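Local coordinates for MmcQ/YjbR family DNA-binding protein (Pseudomonas syringae pv. tomato, PDB 3H9X) that is of unknown function but probably binds DNA, having a "double wing" DNA-binding motif and belonging to the MmcQ/YjbR family, at residues M1-Y14 against L96-E110. Residues are numbered along the deposited sequence; the frame is centred on the assembly and turned at random.
Sequences MNRQQFIDYAQKKY and LNGPLGAKEIHSLIE
Tyr9 and His106 lie face to face in an offset stack, ring centroids 3.9 Å apart and planes only 2° from parallel. His106 CD2 sits over the centre of the tyrosine ring; Lys13 CB lies on that ring's opposite face, towards its rim, and Ala102 O on the far face of the imidazole. A chi1 of 173° swings the Tyr9 ring away from its own backbone N and over the imidazole. Ile109 meets three aromatic rings with its two methyls: CD1 packs at the edge of Phe6, 3.3 Å from CE2, while CG2 lies more loosely by the edge of Tyr9, near CE1, and obliquely to Tyr14. Just past the C-terminal end of helix 3-13, Tyr14 OH donates to Glu110 OE1 (2.7 Å), meeting it from above the carboxylate plane; Lys13 NZ adds a long salt bridge to the same oxygen, and Glu110 OE2 is hydrogen-bonded to Gln114 NE2. At the other end, Asn97 N donates to Met1 O (2.6 Å), and the selenomethionine Met1, its chain bent at chi3, lays CE against Leu96 CD2 and Ile105 CG2. Phe6 and Ile109 also reach Ile62 of strand 58-65. Segments 3-13 and 102-110 cross at -48°, axes 11.9 Å apart at closest approach; Tyr9, His106 and Ile109 bridge this wide gap between the terminal helices beside the antiparallel sheet of the YjbR alpha-beta fold, described as a double wing.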
loop_
_atom_site.group_PDB
_atom_site.type_symbol
_atom_site.label_atom_id
_atom_site.label_comp_id
_atom_site.label_asym_id
_atom_site.label_seq_id
_atom_site.Cartn_x
_atom_site.Cartn_y
_atom_site.Cartn_z
HETATM N N MSE A 1 4.315 -1.689 11.348
HETATM C CA MSE A 1 4.496 -2.849 10.443
HETATM C C MSE A 1 5.519 -2.498 9.375
HETATM O O MSE A 1 5.513 -1.386 8.844
HETATM C CB MSE A 1 3.167 -3.208 9.787
HETATM C CG MSE A 1 3.199 -4.460 8.931
HETATM SE SE MSE A 1 1.504 -4.774 8.028
HETATM C CE MSE A 1 1.819 -3.640 6.493
ATOM N N ASN A 2 6.397 -3.451 9.059
ATOM C CA ASN A 2 7.445 -3.221 8.068
ATOM C C ASN A 2 7.259 -4.047 6.815
ATOM O O ASN A 2 6.408 -4.931 6.766
ATOM C CB ASN A 2 8.818 -3.530 8.675
ATOM C CG ASN A 2 8.991 -4.997 8.995
ATOM O OD1 ASN A 2 9.957 -5.393 9.636
ATOM N ND2 ASN A 2 8.049 -5.817 8.540
ATOM N N ARG A 3 8.096 -3.749 5.823
ATOM C CA ARG A 3 8.100 -4.410 4.527
ATOM C C ARG A 3 7.994 -5.929 4.632
ATOM O O ARG A 3 7.184 -6.549 3.944
ATOM C CB ARG A 3 9.379 -4.041 3.768
ATOM C CG ARG A 3 9.385 -4.460 2.322
ATOM C CD ARG A 3 10.742 -4.284 1.689
ATOM N NE ARG A 3 10.613 -4.135 0.248
ATOM C CZ ARG A 3 10.074 -3.072 -0.344
ATOM N NH1 ARG A 3 9.621 -2.065 0.391
ATOM N NH2 ARG A 3 9.965 -3.014 -1.668
ATOM N N GLN A 4 8.813 -6.523 5.494
ATOM C CA GLN A 4 8.831 -7.974 5.701
ATOM C C GLN A 4 7.500 -8.516 6.224
ATOM O O GLN A 4 6.891 -9.372 5.598
ATOM C CB GLN A 4 9.935 -8.343 6.696
ATOM C CG GLN A 4 10.993 -9.308 6.174
ATOM C CD GLN A 4 10.411 -10.619 5.683
ATOM O OE1 GLN A 4 9.834 -10.688 4.593
ATOM N NE2 GLN A 4 10.555 -11.670 6.488
ATOM N N GLN A 5 7.061 -8.013 7.376
ATOM C CA GLN A 5 5.817 -8.464 7.998
ATOM C C GLN A 5 4.624 -8.344 7.070
ATOM O O GLN A 5 3.665 -9.115 7.169
ATOM C CB GLN A 5 5.544 -7.668 9.264
ATOM C CG GLN A 5 6.690 -7.691 10.242
ATOM C CD GLN A 5 6.472 -6.725 11.372
ATOM O OE1 GLN A 5 6.038 -5.593 11.158
ATOM N NE2 GLN A 5 6.788 -7.152 12.585
ATOM N N PHE A 6 4.684 -7.360 6.178
ATOM C CA PHE A 6 3.623 -7.128 5.218
ATOM C C PHE A 6 3.564 -8.219 4.164
ATOM O O PHE A 6 2.540 -8.870 4.038
ATOM C CB PHE A 6 3.803 -5.772 4.544
ATOM C CG PHE A 6 2.888 -5.560 3.376
ATOM C CD1 PHE A 6 3.270 -5.943 2.091
ATOM C CD2 PHE A 6 1.607 -5.053 3.569
ATOM C CE1 PHE A 6 2.382 -5.831 1.027
ATOM C CE2 PHE A 6 0.720 -4.940 2.512
ATOM C CZ PHE A 6 1.106 -5.330 1.241
ATOM N N ILE A 7 4.648 -8.439 3.413
ATOM C CA ILE A 7 4.617 -9.471 2.368
ATOM C C ILE A 7 4.258 -10.840 2.948
ATOM O O ILE A 7 3.694 -11.695 2.257
ATOM C CB ILE A 7 5.963 -9.579 1.559
ATOM C CG1 ILE A 7 6.866 -10.646 2.156
ATOM C CG2 ILE A 7 6.656 -8.240 1.489
ATOM C CD1 ILE A 7 6.732 -12.005 1.484
ATOM N N ASP A 8 4.580 -11.045 4.219
ATOM C CA ASP A 8 4.270 -12.305 4.872
ATOM C C ASP A 8 2.774 -12.375 5.150
ATOM O O ASP A 8 2.130 -13.382 4.857
ATOM C CB ASP A 8 5.045 -12.439 6.182
ATOM C CG ASP A 8 6.520 -12.729 5.964
ATOM O OD1 ASP A 8 7.294 -12.640 6.946
ATOM O OD2 ASP A 8 6.913 -13.052 4.817
ATOM N N TYR A 9 2.206 -11.310 5.703
ATOM C CA TYR A 9 0.780 -11.331 5.985
ATOM C C TYR A 9 -0.034 -11.632 4.724
ATOM O O TYR A 9 -0.997 -12.385 4.773
ATOM C CB TYR A 9 0.354 -10.005 6.618
ATOM C CG TYR A 9 -1.142 -9.853 6.792
ATOM C CD1 TYR A 9 -1.925 -9.288 5.791
ATOM C CD2 TYR A 9 -1.772 -10.234 7.974
ATOM C CE1 TYR A 9 -3.289 -9.098 5.966
ATOM C CE2 TYR A 9 -3.143 -10.049 8.155
ATOM C CZ TYR A 9 -3.888 -9.481 7.151
ATOM O OH TYR A 9 -5.235 -9.288 7.326
ATOM N N ALA A 10 0.372 -11.058 3.597
ATOM C CA ALA A 10 -0.327 -11.266 2.331
ATOM C C ALA A 10 -0.261 -12.716 1.880
ATOM O O ALA A 10 -1.248 -13.264 1.389
ATOM C CB ALA A 10 0.261 -10.372 1.253
ATOM N N GLN A 11 0.912 -13.325 2.040
ATOM C CA GLN A 11 1.139 -14.716 1.655
ATOM C C GLN A 11 0.259 -15.677 2.463
ATOM O O GLN A 11 -0.254 -16.665 1.929
ATOM C CB GLN A 11 2.618 -15.065 1.853
ATOM C CG GLN A 11 2.966 -16.547 1.695
ATOM C CD GLN A 11 2.618 -17.104 0.322
ATOM O OE1 GLN A 11 3.077 -16.594 -0.698
ATOM N NE2 GLN A 11 1.808 -18.161 0.295
ATOM N N LYS A 12 0.069 -15.380 3.745
ATOM C CA LYS A 12 -0.744 -16.238 4.592
ATOM C C LYS A 12 -2.241 -15.946 4.498
ATOM O O LYS A 12 -3.028 -16.848 4.242
ATOM C CB LYS A 12 -0.285 -16.118 6.048
ATOM C CG LYS A 12 1.209 -16.305 6.254
ATOM C CD LYS A 12 1.691 -17.695 5.845
ATOM C CE LYS A 12 1.212 -18.774 6.811
ATOM N NZ LYS A 12 1.755 -20.124 6.477
ATOM N N LYS A 13 -2.627 -14.692 4.703
ATOM C CA LYS A 13 -4.037 -14.318 4.664
ATOM C C LYS A 13 -4.668 -14.325 3.293
ATOM O O LYS A 13 -5.887 -14.253 3.184
ATOM C CB LYS A 13 -4.255 -12.933 5.277
ATOM C CG LYS A 13 -4.526 -12.933 6.782
ATOM C CD LYS A 13 -5.957 -13.339 7.138
ATOM C CE LYS A 13 -6.959 -12.274 6.724
ATOM N NZ LYS A 13 -6.901 -12.058 5.260
ATOM N N TYR A 14 -3.862 -14.400 2.244
ATOM C CA TYR A 14 -4.427 -14.385 0.902
ATOM C C TYR A 14 -3.742 -15.372 -0.015
ATOM O O TYR A 14 -4.195 -15.597 -1.130
ATOM C CB TYR A 14 -4.337 -12.974 0.298
ATOM C CG TYR A 14 -5.078 -11.914 1.091
ATOM C CD1 TYR A 14 -6.465 -11.865 1.105
ATOM C CD2 TYR A 14 -4.388 -11.004 1.877
ATOM C CE1 TYR A 14 -7.149 -10.933 1.893
ATOM C CE2 TYR A 14 -5.052 -10.071 2.665
ATOM C CZ TYR A 14 -6.432 -10.039 2.676
ATOM O OH TYR A 14 -7.082 -9.131 3.493
ATOM N N LEU A 96 4.644 2.522 5.909
ATOM C CA LEU A 96 5.067 1.376 6.721
ATOM C C LEU A 96 6.145 1.829 7.688
ATOM O O LEU A 96 6.905 2.745 7.385
ATOM C CB LEU A 96 5.629 0.239 5.859
ATOM C CG LEU A 96 4.689 -0.509 4.919
ATOM C CD1 LEU A 96 5.407 -1.699 4.296
ATOM C CD2 LEU A 96 3.487 -0.972 5.693
ATOM N N ASN A 97 6.227 1.156 8.832
ATOM C CA ASN A 97 7.176 1.500 9.889
ATOM C C ASN A 97 6.704 2.876 10.327
ATOM O O ASN A 97 7.505 3.736 10.704
ATOM C CB ASN A 97 8.629 1.575 9.380
ATOM C CG ASN A 97 9.111 0.274 8.752
ATOM O OD1 ASN A 97 8.925 0.035 7.554
ATOM N ND2 ASN A 97 9.730 -0.578 9.561
ATOM N N GLY A 98 5.384 3.064 10.262
ATOM C CA GLY A 98 4.771 4.329 10.628
ATOM C C GLY A 98 3.767 4.256 11.766
ATOM O O GLY A 98 3.591 3.207 12.378
ATOM N N PRO A 99 3.085 5.373 12.074
ATOM C CA PRO A 99 2.085 5.468 13.146
ATOM C C PRO A 99 0.793 4.673 12.981
ATOM O O PRO A 99 0.015 4.536 13.932
ATOM C CB PRO A 99 1.800 6.964 13.210
ATOM C CG PRO A 99 1.960 7.388 11.783
ATOM C CD PRO A 99 3.257 6.688 11.428
ATOM N N LEU A 100 0.548 4.165 11.781
ATOM C CA LEU A 100 -0.679 3.421 11.536
ATOM C C LEU A 100 -0.554 2.011 12.126
ATOM O O LEU A 100 0.465 1.331 11.947
ATOM C CB LEU A 100 -0.959 3.389 10.026
ATOM C CG LEU A 100 -2.413 3.447 9.524
ATOM C CD1 LEU A 100 -3.017 2.056 9.516
ATOM C CD2 LEU A 100 -3.242 4.390 10.400
ATOM N N GLY A 101 -1.589 1.591 12.848
ATOM C CA GLY A 101 -1.561 0.285 13.475
ATOM C C GLY A 101 -1.726 -0.892 12.533
ATOM O O GLY A 101 -2.515 -0.834 11.567
ATOM N N ALA A 102 -0.977 -1.966 12.807
ATOM C CA ALA A 102 -1.055 -3.187 12.002
ATOM C C ALA A 102 -2.515 -3.640 11.894
ATOM O O ALA A 102 -2.946 -4.085 10.825
ATOM C CB ALA A 102 -0.205 -4.300 12.630
ATOM N N LYS A 103 -3.292 -3.520 12.978
ATOM C CA LYS A 103 -4.695 -3.945 12.904
ATOM C C LYS A 103 -5.438 -3.106 11.874
ATOM O O LYS A 103 -6.089 -3.655 10.981
ATOM C CB LYS A 103 -5.398 -3.830 14.264
ATOM C CG LYS A 103 -6.765 -4.547 14.308
ATOM C CD LYS A 103 -7.548 -4.240 15.604
ATOM C CE LYS A 103 -8.087 -2.801 15.577
ATOM N NZ LYS A 103 -8.629 -2.268 16.886
ATOM N N GLU A 104 -5.340 -1.780 12.007
ATOM C CA GLU A 104 -5.997 -0.845 11.083
ATOM C C GLU A 104 -5.489 -1.091 9.658
ATOM O O GLU A 104 -6.241 -0.975 8.693
ATOM C CB GLU A 104 -5.698 0.594 11.491
ATOM C CG GLU A 104 -6.281 1.656 10.556
ATOM C CD GLU A 104 -7.809 1.709 10.561
ATOM O OE1 GLU A 104 -8.401 1.946 11.666
ATOM O OE2 GLU A 104 -8.417 1.529 9.458
ATOM N N ILE A 105 -4.209 -1.432 9.534
ATOM C CA ILE A 105 -3.647 -1.725 8.231
ATOM C C ILE A 105 -4.224 -3.029 7.677
ATOM O O ILE A 105 -4.555 -3.099 6.500
ATOM C CB ILE A 105 -2.110 -1.858 8.288
ATOM C CG1 ILE A 105 -1.471 -0.493 8.548
ATOM C CG2 ILE A 105 -1.589 -2.451 6.985
ATOM C CD1 ILE A 105 0.023 -0.549 8.796
ATOM N N HIS A 106 -4.341 -4.066 8.506
ATOM C CA HIS A 106 -4.879 -5.348 8.029
ATOM C C HIS A 106 -6.266 -5.201 7.444
ATOM O O HIS A 106 -6.582 -5.831 6.433
ATOM C CB HIS A 106 -4.926 -6.380 9.158
ATOM C CG HIS A 106 -3.577 -6.848 9.593
ATOM N ND1 HIS A 106 -3.346 -7.410 10.828
ATOM C CD2 HIS A 106 -2.372 -6.782 8.975
ATOM C CE1 HIS A 106 -2.056 -7.661 10.959
ATOM N NE2 HIS A 106 -1.444 -7.289 9.849
ATOM N N SER A 107 -7.093 -4.375 8.081
ATOM C CA SER A 107 -8.453 -4.161 7.608
ATOM C C SER A 107 -8.436 -3.422 6.273
ATOM O O SER A 107 -9.212 -3.757 5.370
ATOM C CB SER A 107 -9.269 -3.387 8.648
ATOM O OG SER A 107 -8.686 -2.134 8.935
ATOM N N LEU A 108 -7.549 -2.431 6.142
ATOM C CA LEU A 108 -7.414 -1.664 4.897
ATOM C C LEU A 108 -6.943 -2.602 3.771
ATOM O O LEU A 108 -7.427 -2.515 2.633
ATOM C CB LEU A 108 -6.430 -0.502 5.094
ATOM C CG LEU A 108 -6.919 0.641 6.007
ATOM C CD1 LEU A 108 -5.775 1.589 6.355
ATOM C CD2 LEU A 108 -8.027 1.398 5.327
ATOM N N ILE A 109 -6.011 -3.503 4.102
ATOM C CA ILE A 109 -5.520 -4.499 3.144
ATOM C C ILE A 109 -6.738 -5.338 2.694
ATOM O O ILE A 109 -6.832 -5.717 1.530
ATOM C CB ILE A 109 -4.499 -5.511 3.768
ATOM C CG1 ILE A 109 -3.329 -4.800 4.467
ATOM C CG2 ILE A 109 -3.981 -6.444 2.673
ATOM C CD1 ILE A 109 -2.293 -4.184 3.558
ATOM N N GLU A 110 -7.646 -5.641 3.629
ATOM C CA GLU A 110 -8.845 -6.427 3.329
ATOM C C GLU A 110 -9.793 -5.636 2.438
ATOM O O GLU A 110 -10.293 -6.144 1.439
ATOM C CB GLU A 110 -9.567 -6.832 4.626
ATOM C CG GLU A 110 -10.837 -7.704 4.436
ATOM C CD GLU A 110 -10.587 -8.993 3.640
ATOM O OE1 GLU A 110 -9.676 -9.762 4.008
ATOM O OE2 GLU A 110 -11.311 -9.243 2.651
#